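Local structure of receptor-like protein kinase ANXUR1 (Arabidopsis thaliana, 6FIG) at residues Ser14-Gln17 with Asp18-Trp22; Gln202-Gly206 with Leu207-Trp211; Gln290-Lys293 with Ile294-Val298. The protein is a malectin-like receptor kinase involved in plant reproduction, whose ectodomain probably senses signals outside the cell and whose kinase domain probably phosphorylates protein substrates. All coordinates share one frame; numbering follows the deposited sequence. Where two conformers were deposited one is given.

All three contacts are local chain reversals within the malectin-like ectodomain, each organised by one side chain that accepts one or more backbone hydrogen bonds. Contact 1 is a surface beta hairpin of strands 14-15 and 21-24, steered by the carboxylate of D16. Contact 2 is a buried loop between strands 185-192 and 212-213, where D203 also meets the charged R209. Contact 3, partly buried, lies between strands 278-287 and 299-303 and relies on the neutral amide of Q296 and on water. Contacts 1 and 2 touch through a probable hydrogen bond of 2.8 Å from K20 NZ to T208 OG1; contact 3 stays about 18 Å from contact 2, between nearest atoms.

Contact 1: Ser14-Gln17 with Asp18-Trp22; sequences SADQ and DKKKW. With EDO (1,2-ethanediol), chain J.
S14 and W22 face each other as the hydrogen-bonded pair of a tight antiparallel beta hairpin, closed by a type I turn from D16 to K19 and a G1 bulge at K19 and K20. W22 N gives its proton to S14 O at 2.7 Å, and S14 N returns one to W22 O. Next along, A15 and K21 form a non-hydrogen-bonded pair. In the bulge, K19 N binds D16 O at 3.2 Å while D16 N skips to K20 O at 3.1 Å, and K19 takes the positive phi usual at the first position of such a bulge.

D16 suits the start of the turn because its carboxylate can serve the backbone within it. With CG set between the backbone N and the carbonyl carbon (chi1 68°), the group folds back over the turn. D16 OD1 takes D18 N at 2.9 Å, which makes an Asx turn, and K20 N at 3.0 Å, the two donors arriving from opposite faces of the carboxylate. These bonds fix its rotation. The methylene CB of K20 rests beside OD2, while its NZ runs on to a salt bridge with E157.

W22 is the buried residue of the hairpin: its indole packs on V50 and strand 4-7 and stands edge-to-face with Y79, whereas K21, on the other face, reaches G205 of the second subunit. An ethanediol, probably from the crystallisation liquor, lies beside K21 O. Tryptophan also offers a polar edge to the turn: W22 NE1 points at D16 OD2, 3.2 Å away, with an almost straight N-H...O angle of 173°. The acceptor lies in the indole plane, but the carboxylate is turned 68° from it, and the proton meets OD2 from above the carboxylate plane.

Contact 2: Gln202-Gly206 with Leu207-Trp211; sequences QDSGG and LTRTW
D203 and R209 meet inside a reversing loop, with L207 packed against both. With CG of D203 turned opposite the backbone N (chi1 -173°), the carboxylate is carried across the loop to the guanidinium. R209 grips it side-on: R209 NE binds D203 OD2 at 2.7 Å and lies on the syn lone pair of that oxygen, while R209 NH2 reaches D203 OD1 at 3.0 Å. The two flat groups are twisted 49° apart; the NE bond keeps to the guanidinium plane and is nearly straight (168°), the NH2 bond more bent.

Each oxygen has a second donor. R209 N comes down on D203 OD2 from above the carboxylate plane at 2.8 Å, and W211 NE1 binds D203 OD1 at 2.9 Å, from the face opposite NH2. Four bonds thus hold the aspartate's rotation and would probably stabilise its negative charge in this buried place. An arginine suits the position because its remaining protons can serve other acceptors; NH2 also binds S243 O.

L207 supplies the nonpolar cover. L207 CD1 lies 3.7 Å above the R209 guanidinium plane, over the centre, and W211 CZ2 covers the opposite face at 3.8 Å, so the flat cation is sandwiched between an alkyl group and an indole edge. L207 also packs on I159 and M161 of strand 151-161.

From S204 to L207 the chain reverses in a type I' turn: L207 N binds S204 O at 3.2 Å, with G205 and G206 both at positive phi, a conformation readily taken by residues without a side chain. One water accepts from T208 N and lies within hydrogen-bonding distance of D203 O; another joins G206 O to T208 OG1, which K20 NZ also binds. This turn, its open end tied by a bidentate Asp-Arg salt bridge, is the motif found within the loop between strands 185-192 and 212-213.

Contact 3: Gln290-Lys293 with Ile294-Val298; sequences QLSK and INQKV
The side chain of Q296 leaves its backbone with CG anti to the carbonyl carbon (chi1 -72°) and continues extended (chi2 -171°), which takes its amide back to S292 and K293. Q296 OE1 then accepts both backbone protons, from S292 N at 2.9 Å and from K293 N at 2.8 Å. The first donor lies in the amide carbonyl plane; the second sits 41° above it. Glutamine suits this site: it is long enough to span the bend, and while its oxygen gathers two N-H groups its NE2 donates to E358 and to a water also bound by S292 OG. With both ends of the amide engaged, its flip is settled.

Nonpolar groups flank the amide. L291 CB comes within 3.3 Å of Q296 OE1, and L291 CD1 rests on K297 CB at 3.6 Å, the two side chains crossing at about a right angle. On K293 the chain bends so that K293 CE passes 3.8 Å from Q296 NE2.

The backbone from K293 to Q296 makes a type II beta turn. N295 takes the positive phi of its third position, which asparagine tolerates well, and its ND2 binds G355 O. Another water takes the proton of K297 N at 3.1 Å and lies within hydrogen-bonding distance of K293 O.

K297 NZ joins E288, just after strand 278-287, and S363 at the start of strand 363-372. The turn lies within the connection from strand 278-287 to strand 299-303, with I294 packed against D316, just ahead of helix 317-321.

Contact 1: Ser14-Gln17 with Asp18-Trp22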
ATOM      1  N   SER A  14      10.410  12.639   0.656  1.00 39.30           N
ATOM      2  CA  SER A  14      10.029  13.141  -0.655  1.00 39.97           C
ATOM      3  C   SER A  14       8.980  12.218  -1.266  1.00 39.51           C
ATOM      4  O   SER A  14       8.776  11.114  -0.773  1.00 38.75           O
ATOM      5  CB  SER A  14      11.255  13.256  -1.561  1.00 39.12           C
ATOM      6  OG  SER A  14      11.922  12.010  -1.730  1.00 38.18           O
ATOM      7  N   ALA A  15       8.322  12.686  -2.322  1.00 40.11           N
ATOM      8  CA  ALA A  15       7.329  11.884  -3.050  1.00 39.35           C
ATOM      9  C   ALA A  15       7.461  12.170  -4.521  1.00 39.61           C
ATOM     10  O   ALA A  15       7.732  13.303  -4.902  1.00 41.27           O
ATOM     11  CB  ALA A  15       5.919  12.204  -2.576  1.00 41.10           C
ATOM     12  N   ASP A  16       7.267  11.147  -5.348  1.00 38.94           N
ATOM     13  CA  ASP A  16       7.380  11.293  -6.809  1.00 39.57           C
ATOM     14  C   ASP A  16       6.027  11.621  -7.491  1.00 41.12           C
ATOM     15  O   ASP A  16       5.018  11.841  -6.815  1.00 42.63           O
ATOM     16  CB  ASP A  16       8.094  10.078  -7.424  1.00 38.01           C
ATOM     17  CG  ASP A  16       7.284   8.780  -7.342  1.00 37.38           C
ATOM     18  OD1 ASP A  16       6.041   8.839  -7.193  1.00 37.67           O
ATOM     19  OD2 ASP A  16       7.920   7.696  -7.423  1.00 35.73           O
ATOM     20  N   GLN A  17       6.028  11.657  -8.822  1.00 41.97           N
ATOM     21  CA  GLN A  17       4.836  12.009  -9.625  1.00 44.30           C
ATOM     22  C   GLN A  17       3.712  10.970  -9.537  1.00 43.04           C
ATOM     23  O   GLN A  17       2.568  11.272  -9.845  1.00 44.13           O
ATOM     24  CB  GLN A  17       5.219  12.241 -11.108  1.00 45.90           C
ATOM     25  CG  GLN A  17       5.264  11.011 -12.028  1.00 45.95           C
ATOM     26  CD  GLN A  17       6.199   9.876 -11.590  1.00 44.92           C
ATOM     27  OE1 GLN A  17       7.106  10.059 -10.762  1.00 46.50           O
ATOM     28  NE2 GLN A  17       5.990   8.695 -12.166  1.00 44.83           N
ATOM     29  N   ASP A  18       4.048   9.750  -9.126  1.00 40.37           N
ATOM     30  CA  ASP A  18       3.061   8.675  -8.988  1.00 39.99           C
ATOM     31  C   ASP A  18       2.710   8.424  -7.520  1.00 41.08           C
ATOM     32  O   ASP A  18       2.287   7.319  -7.157  1.00 40.96           O
ATOM     33  CB  ASP A  18       3.606   7.408  -9.641  1.00 37.11           C
ATOM     34  CG  ASP A  18       2.518   6.378  -9.946  1.00 36.08           C
ATOM     35  OD1 ASP A  18       1.368   6.782 -10.251  1.00 36.68           O
ATOM     36  OD2 ASP A  18       2.837   5.172  -9.883  1.00 33.87           O
ATOM     37  N   LYS A  19       2.938   9.445  -6.690  1.00 43.33           N
ATOM     38  CA  LYS A  19       2.595   9.469  -5.267  1.00 45.19           C
ATOM     39  C   LYS A  19       3.318   8.436  -4.386  1.00 41.92           C
ATOM     40  O   LYS A  19       2.903   8.208  -3.249  1.00 44.61           O
ATOM     41  CB  LYS A  19       1.068   9.399  -5.079  1.00 48.79           C
ATOM     42  CG  LYS A  19       0.317  10.551  -5.735  1.00 52.21           C
ATOM     43  CD  LYS A  19      -1.110  10.635  -5.214  1.00 55.21           C
ATOM     44  CE  LYS A  19      -2.040  11.363  -6.177  1.00 57.91           C
ATOM     45  NZ  LYS A  19      -1.635  12.779  -6.385  1.00 60.01           N
ATOM     46  N   LYS A  20       4.406   7.854  -4.882  1.00 37.56           N
ATOM     47  CA  LYS A  20       5.217   6.950  -4.083  1.00 35.81           C
ATOM     48  C   LYS A  20       5.994   7.789  -3.067  1.00 35.31           C
ATOM     49  O   LYS A  20       6.569   8.808  -3.443  1.00 36.35           O
ATOM     50  CB  LYS A  20       6.200   6.188  -4.958  1.00 34.24           C
ATOM     51  CG  LYS A  20       7.081   5.185  -4.222  1.00 34.29           C
ATOM     52  CD  LYS A  20       8.001   4.447  -5.188  1.00 33.79           C
ATOM     53  CE  LYS A  20       7.285   3.324  -5.922  1.00 33.91           C
ATOM     54  NZ  LYS A  20       7.256   2.043  -5.177  1.00 33.22           N
ATOM     55  N   LYS A  21       5.969   7.366  -1.802  1.00 34.45           N
ATOM     56  CA  LYS A  21       6.691   8.062  -0.740  0.67 35.16           C
ATOM     57  C   LYS A  21       8.105   7.522  -0.659  1.00 33.16           C
ATOM     58  O   LYS A  21       8.322   6.313  -0.700  1.00 32.59           O
ATOM     59  CB  LYS A  21       5.995   7.912   0.612  0.67 36.39           C
ATOM     60  CG  LYS A  21       4.697   8.694   0.716  0.67 38.72           C
ATOM     61  CD  LYS A  21       4.047   8.525   2.087  0.67 40.41           C
ATOM     62  CE  LYS A  21       2.531   8.574   2.003  0.67 41.95           C
ATOM     63  NZ  LYS A  21       1.959   7.438   1.234  0.67 40.87           N
ATOM     64  N   TRP A  22       9.072   8.433  -0.559  1.00 32.62           N
ATOM     65  CA  TRP A  22      10.480   8.070  -0.436  1.00 31.00           C
ATOM     66  C   TRP A  22      11.057   8.707   0.829  1.00 31.76           C
ATOM     67  O   TRP A  22      10.570   9.745   1.302  1.00 33.17           O
ATOM     68  CB  TRP A  22      11.276   8.580  -1.632  1.00 30.22           C
ATOM     69  CG  TRP A  22      10.916   7.993  -2.951  1.00 29.27           C
ATOM     70  CD1 TRP A  22       9.849   8.309  -3.723  1.00 29.58           C
ATOM     71  CD2 TRP A  22      11.650   6.997  -3.674  1.00 27.72           C
ATOM     72  NE1 TRP A  22       9.872   7.586  -4.891  1.00 29.12           N
ATOM     73  CE2 TRP A  22      10.963   6.766  -4.883  1.00 27.60           C
ATOM     74  CE3 TRP A  22      12.814   6.273  -3.413  1.00 27.05           C
ATOM     75  CZ2 TRP A  22      11.406   5.844  -5.840  1.00 27.02           C
ATOM     76  CZ3 TRP A  22      13.254   5.357  -4.369  1.00 25.95           C
ATOM     77  CH2 TRP A  22      12.538   5.138  -5.556  1.00 26.10           C
TER
HETATM   78  C1  EDO J 510       8.663   5.472   2.851  1.00 47.60           C
HETATM   79  O1  EDO J 510       9.433   6.241   1.923  1.00 48.59           O
HETATM   80  C2  EDO J 510       9.103   4.031   2.668  1.00 45.00           C
HETATM   81  O2  EDO J 510      10.523   3.920   2.768  1.00 40.05           O

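Contact 2: Gln202-Gly206 with Leu207-Trp211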
ATOM      1  N   GLN A 202      -1.105   1.771  -9.791  1.00 29.92           N
ATOM      2  CA  GLN A 202      -2.257   0.963 -10.170  1.00 30.28           C
ATOM      3  C   GLN A 202      -1.960  -0.540 -10.212  1.00 27.94           C
ATOM      4  O   GLN A 202      -2.833  -1.336 -10.532  1.00 28.25           O
ATOM      5  CB  GLN A 202      -2.788   1.441 -11.523  1.00 32.22           C
ATOM      6  CG  GLN A 202      -3.474   2.797 -11.420  1.00 36.53           C
ATOM      7  CD  GLN A 202      -4.799   2.701 -10.669  1.00 40.07           C
ATOM      8  OE1 GLN A 202      -5.584   1.760 -10.880  1.00 44.39           O
ATOM      9  NE2 GLN A 202      -5.056   3.657  -9.803  1.00 44.72           N
ATOM     10  N   ASP A 203      -0.742  -0.920  -9.864  1.00 25.80           N
ATOM     11  CA  ASP A 203      -0.337  -2.328  -9.892  1.00 24.39           C
ATOM     12  C   ASP A 203      -1.015  -3.097  -8.772  1.00 25.01           C
ATOM     13  O   ASP A 203      -1.332  -2.514  -7.725  1.00 27.53           O
ATOM     14  CB  ASP A 203       1.174  -2.437  -9.735  1.00 23.21           C
ATOM     15  CG  ASP A 203       1.684  -3.846  -9.919  1.00 22.11           C
ATOM     16  OD1 ASP A 203       1.075  -4.614 -10.726  1.00 21.47           O
ATOM     17  OD2 ASP A 203       2.707  -4.191  -9.317  1.00 21.36           O
ATOM     18  N   SER A 204      -1.225  -4.400  -8.980  1.00 24.65           N
ATOM     19  CA  SER A 204      -1.797  -5.268  -7.956  1.00 25.53           C
ATOM     20  C   SER A 204      -0.727  -5.758  -6.986  1.00 25.63           C
ATOM     21  O   SER A 204       0.458  -5.520  -7.183  1.00 25.81           O
ATOM     22  CB  SER A 204      -2.498  -6.460  -8.591  1.00 25.24           C
ATOM     23  OG  SER A 204      -1.590  -7.192  -9.380  1.00 24.22           O
ATOM     24  N   GLY A 205      -1.177  -6.396  -5.902  1.00 28.26           N
ATOM     25  CA  GLY A 205      -0.232  -6.925  -4.897  1.00 28.20           C
ATOM     26  C   GLY A 205       0.493  -5.866  -4.081  1.00 28.02           C
ATOM     27  O   GLY A 205       1.435  -6.173  -3.378  1.00 27.15           O
ATOM     28  N   GLY A 206       0.077  -4.607  -4.207  1.00 27.52           N
ATOM     29  CA  GLY A 206       0.903  -3.454  -3.783  1.00 27.36           C
ATOM     30  C   GLY A 206       2.361  -3.456  -4.237  1.00 25.98           C
ATOM     31  O   GLY A 206       3.214  -2.882  -3.561  1.00 26.63           O
ATOM     32  N   LEU A 207       2.663  -4.068  -5.394  1.00 24.98           N
ATOM     33  CA  LEU A 207       4.043  -4.290  -5.793  1.00 23.72           C
ATOM     34  C   LEU A 207       4.641  -3.140  -6.617  1.00 23.16           C
ATOM     35  O   LEU A 207       5.807  -3.161  -6.945  1.00 22.87           O
ATOM     36  CB  LEU A 207       4.177  -5.616  -6.559  1.00 23.76           C
ATOM     37  CG  LEU A 207       3.849  -6.878  -5.766  1.00 24.83           C
ATOM     38  CD1 LEU A 207       3.930  -8.101  -6.680  1.00 25.22           C
ATOM     39  CD2 LEU A 207       4.793  -7.016  -4.577  1.00 25.07           C
ATOM     40  N   THR A 208       3.809  -2.150  -6.951  1.00 23.74           N
ATOM     41  CA  THR A 208       4.215  -0.976  -7.722  1.00 24.33           C
ATOM     42  C   THR A 208       5.067  -1.209  -8.962  1.00 23.07           C
ATOM     43  O   THR A 208       5.907  -0.384  -9.323  1.00 22.49           O
ATOM     44  CB  THR A 208       4.797   0.166  -6.832  1.00 25.86           C
ATOM     45  OG1 THR A 208       6.022  -0.242  -6.196  1.00 25.29           O
ATOM     46  CG2 THR A 208       3.792   0.614  -5.811  1.00 27.55           C
ATOM     47  N   ARG A 209       4.805  -2.328  -9.643  1.00 21.96           N
ATOM     48  CA  ARG A 209       5.389  -2.610 -10.947  1.00 21.06           C
ATOM     49  C   ARG A 209       4.733  -1.737 -12.014  1.00 21.99           C
ATOM     50  O   ARG A 209       3.523  -1.528 -12.004  1.00 22.58           O
ATOM     51  CB  ARG A 209       5.165  -4.063 -11.354  1.00 20.64           C
ATOM     52  CG  ARG A 209       5.810  -5.083 -10.436  1.00 20.14           C
ATOM     53  CD  ARG A 209       5.222  -6.478 -10.632  1.00 20.02           C
ATOM     54  NE  ARG A 209       3.814  -6.495 -10.294  1.00 20.05           N
ATOM     55  CZ  ARG A 209       3.033  -7.578 -10.256  1.00 20.47           C
ATOM     56  NH1 ARG A 209       3.500  -8.786 -10.545  1.00 20.62           N
ATOM     57  NH2 ARG A 209       1.751  -7.428  -9.962  1.00 21.29           N
ATOM     58  N   THR A 210       5.545  -1.232 -12.929  1.00 22.26           N
ATOM     59  CA  THR A 210       5.041  -0.502 -14.072  1.00 23.71           C
ATOM     60  C   THR A 210       4.874  -1.484 -15.229  1.00 22.84           C
ATOM     61  O   THR A 210       5.771  -2.260 -15.507  1.00 23.01           O
ATOM     62  CB  THR A 210       6.004   0.621 -14.462  1.00 25.41           C
ATOM     63  OG1 THR A 210       6.163   1.479 -13.331  1.00 27.83           O
ATOM     64  CG2 THR A 210       5.450   1.438 -15.602  1.00 27.22           C
ATOM     65  N   TRP A 211       3.725  -1.438 -15.895  1.00 22.97           N
ATOM     66  CA  TRP A 211       3.473  -2.290 -17.077  1.00 22.81           C
ATOM     67  C   TRP A 211       3.437  -1.372 -18.302  1.00 24.09           C
ATOM     68  O   TRP A 211       2.595  -0.487 -18.391  1.00 27.31           O
ATOM     69  CB  TRP A 211       2.178  -3.069 -16.926  1.00 22.40           C
ATOM     70  CG  TRP A 211       2.086  -3.922 -15.706  1.00 21.34           C
ATOM     71  CD1 TRP A 211       1.908  -3.495 -14.400  1.00 21.96           C
ATOM     72  CD2 TRP A 211       2.211  -5.350 -15.645  1.00 20.70           C
ATOM     73  NE1 TRP A 211       1.881  -4.585 -13.559  1.00 21.49           N
ATOM     74  CE2 TRP A 211       2.071  -5.729 -14.293  1.00 20.55           C
ATOM     75  CE3 TRP A 211       2.390  -6.355 -16.617  1.00 20.14           C
ATOM     76  CZ2 TRP A 211       2.137  -7.048 -13.886  1.00 20.51           C
ATOM     77  CZ3 TRP A 211       2.434  -7.657 -16.208  1.00 20.15           C
ATOM     78  CH2 TRP A 211       2.310  -8.000 -14.862  1.00 20.08           C
TER
HETATM   79  O   HOH W   1       0.937  -1.239  -6.367  1.00 26.32           O
HETATM   80  O   HOH W   2       5.652  -1.656  -3.977  1.00 25.20           O

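Contact 3: Gln290-Lys293 with Ile294-Val298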
ATOM      1  N   GLN A 290     -13.657 -11.395 -25.552  1.00 31.30           N
ATOM      2  CA  GLN A 290     -14.605 -11.258 -26.676  1.00 34.25           C
ATOM      3  C   GLN A 290     -15.355 -12.538 -26.982  1.00 33.60           C
ATOM      4  O   GLN A 290     -16.582 -12.541 -27.085  1.00 35.20           O
ATOM      5  CB  GLN A 290     -13.866 -10.770 -27.903  1.00 37.33           C
ATOM      6  CG  GLN A 290     -13.315  -9.372 -27.709  1.00 41.02           C
ATOM      7  CD  GLN A 290     -12.866  -8.748 -29.005  1.00 43.93           C
ATOM      8  OE1 GLN A 290     -12.057  -9.327 -29.736  1.00 46.20           O
ATOM      9  NE2 GLN A 290     -13.368  -7.551 -29.287  1.00 47.78           N
ATOM     10  N   LEU A 291     -14.609 -13.608 -27.162  1.00 31.04           N
ATOM     11  CA  LEU A 291     -15.141 -14.918 -27.516  1.00 30.93           C
ATOM     12  C   LEU A 291     -15.584 -15.659 -26.281  1.00 30.94           C
ATOM     13  O   LEU A 291     -15.334 -15.217 -25.155  1.00 30.53           O
ATOM     14  CB  LEU A 291     -14.082 -15.720 -28.276  1.00 30.08           C
ATOM     15  CG  LEU A 291     -13.563 -15.023 -29.535  1.00 30.85           C
ATOM     16  CD1 LEU A 291     -12.318 -15.718 -30.060  1.00 30.36           C
ATOM     17  CD2 LEU A 291     -14.670 -14.978 -30.580  1.00 32.81           C
ATOM     18  N   SER A 292     -16.271 -16.776 -26.478  1.00 31.22           N
ATOM     19  CA  SER A 292     -16.863 -17.494 -25.345  1.00 31.63           C
ATOM     20  C   SER A 292     -16.694 -18.996 -25.313  1.00 31.11           C
ATOM     21  O   SER A 292     -17.036 -19.610 -24.303  1.00 31.13           O
ATOM     22  CB  SER A 292     -18.349 -17.154 -25.229  1.00 34.44           C
ATOM     23  OG  SER A 292     -19.036 -17.616 -26.356  1.00 36.07           O
ATOM     24  N   LYS A 293     -16.201 -19.603 -26.392  1.00 30.12           N
ATOM     25  CA  LYS A 293     -16.135 -21.062 -26.467  1.00 30.01           C
ATOM     26  C   LYS A 293     -14.764 -21.536 -26.902  1.00 28.18           C
ATOM     27  O   LYS A 293     -14.009 -20.821 -27.552  1.00 26.60           O
ATOM     28  CB  LYS A 293     -17.164 -21.598 -27.455  1.00 32.31           C
ATOM     29  CG  LYS A 293     -18.617 -21.306 -27.108  1.00 34.99           C
ATOM     30  CD  LYS A 293     -19.545 -21.810 -28.211  1.00 37.42           C
ATOM     31  CE  LYS A 293     -19.491 -20.893 -29.440  1.00 39.29           C
ATOM     32  NZ  LYS A 293     -20.405 -21.292 -30.548  1.00 42.39           N
ATOM     33  N   ILE A 294     -14.487 -22.775 -26.546  1.00 27.56           N
ATOM     34  CA  ILE A 294     -13.320 -23.467 -27.021  1.00 26.92           C
ATOM     35  C   ILE A 294     -13.368 -23.564 -28.555  1.00 26.34           C
ATOM     36  O   ILE A 294     -14.449 -23.645 -29.177  1.00 27.33           O
ATOM     37  CB  ILE A 294     -13.242 -24.867 -26.387  1.00 27.78           C
ATOM     38  CG1 ILE A 294     -11.885 -25.498 -26.632  1.00 27.53           C
ATOM     39  CG2 ILE A 294     -14.364 -25.781 -26.883  1.00 29.14           C
ATOM     40  CD1 ILE A 294     -11.683 -26.755 -25.812  1.00 28.74           C
ATOM     41  N   ASN A 295     -12.180 -23.535 -29.148  1.00 25.39           N
ATOM     42  CA  ASN A 295     -12.010 -23.728 -30.594  1.00 26.08           C
ATOM     43  C   ASN A 295     -12.586 -22.602 -31.440  1.00 26.44           C
ATOM     44  O   ASN A 295     -12.900 -22.791 -32.614  1.00 27.28           O
ATOM     45  CB  ASN A 295     -12.544 -25.084 -31.076  1.00 27.32           C
ATOM     46  CG  ASN A 295     -11.825 -25.576 -32.320  1.00 28.07           C
ATOM     47  OD1 ASN A 295     -10.646 -25.302 -32.504  1.00 28.38           O
ATOM     48  ND2 ASN A 295     -12.539 -26.307 -33.183  1.00 29.12           N
ATOM     49  N   GLN A 296     -12.689 -21.418 -30.854  1.00 26.21           N
ATOM     50  CA  GLN A 296     -12.982 -20.225 -31.597  1.00 26.85           C
ATOM     51  C   GLN A 296     -11.729 -19.545 -32.083  1.00 26.67           C
ATOM     52  O   GLN A 296     -11.682 -19.122 -33.221  1.00 26.61           O
ATOM     53  CB  GLN A 296     -13.857 -19.280 -30.790  1.00 27.19           C
ATOM     54  CG  GLN A 296     -15.291 -19.781 -30.665  1.00 28.41           C
ATOM     55  CD  GLN A 296     -16.193 -18.741 -30.063  1.00 29.74           C
ATOM     56  OE1 GLN A 296     -15.997 -18.375 -28.913  1.00 29.14           O
ATOM     57  NE2 GLN A 296     -17.184 -18.257 -30.830  1.00 31.14           N
ATOM     58  N   LYS A 297     -10.727 -19.416 -31.209  1.00 25.99           N
ATOM     59  CA  LYS A 297      -9.434 -18.821 -31.552  1.00 26.24           C
ATOM     60  C   LYS A 297      -8.343 -19.742 -31.033  1.00 25.36           C
ATOM     61  O   LYS A 297      -8.297 -20.041 -29.839  1.00 25.32           O
ATOM     62  CB  LYS A 297      -9.297 -17.436 -30.961  1.00 26.99           C
ATOM     63  CG  LYS A 297      -7.931 -16.786 -31.161  1.00 28.29           C
ATOM     64  CD  LYS A 297      -7.922 -15.341 -30.673  1.00 30.33           C
ATOM     65  CE  LYS A 297      -8.101 -15.237 -29.166  1.00 31.98           C
ATOM     66  NZ  LYS A 297      -8.542 -13.882 -28.780  1.00 33.74           N
ATOM     67  N   VAL A 298      -7.503 -20.192 -31.951  1.00 24.37           N
ATOM     68  CA  VAL A 298      -6.516 -21.228 -31.686  1.00 23.53           C
ATOM     69  C   VAL A 298      -5.267 -20.837 -32.449  1.00 22.94           C
ATOM     70  O   VAL A 298      -5.330 -20.558 -33.647  1.00 23.11           O
ATOM     71  CB  VAL A 298      -7.055 -22.597 -32.137  1.00 25.04           C
ATOM     72  CG1 VAL A 298      -6.078 -23.698 -31.860  1.00 25.80           C
ATOM     73  CG2 VAL A 298      -8.388 -22.900 -31.461  1.00 25.41           C
TER
HETATM   74  O   HOH W   3     -18.736 -16.192 -28.973  1.00 46.43           O
HETATM   75  O   HOH W   4     -11.348 -20.169 -28.221  1.00 23.69           O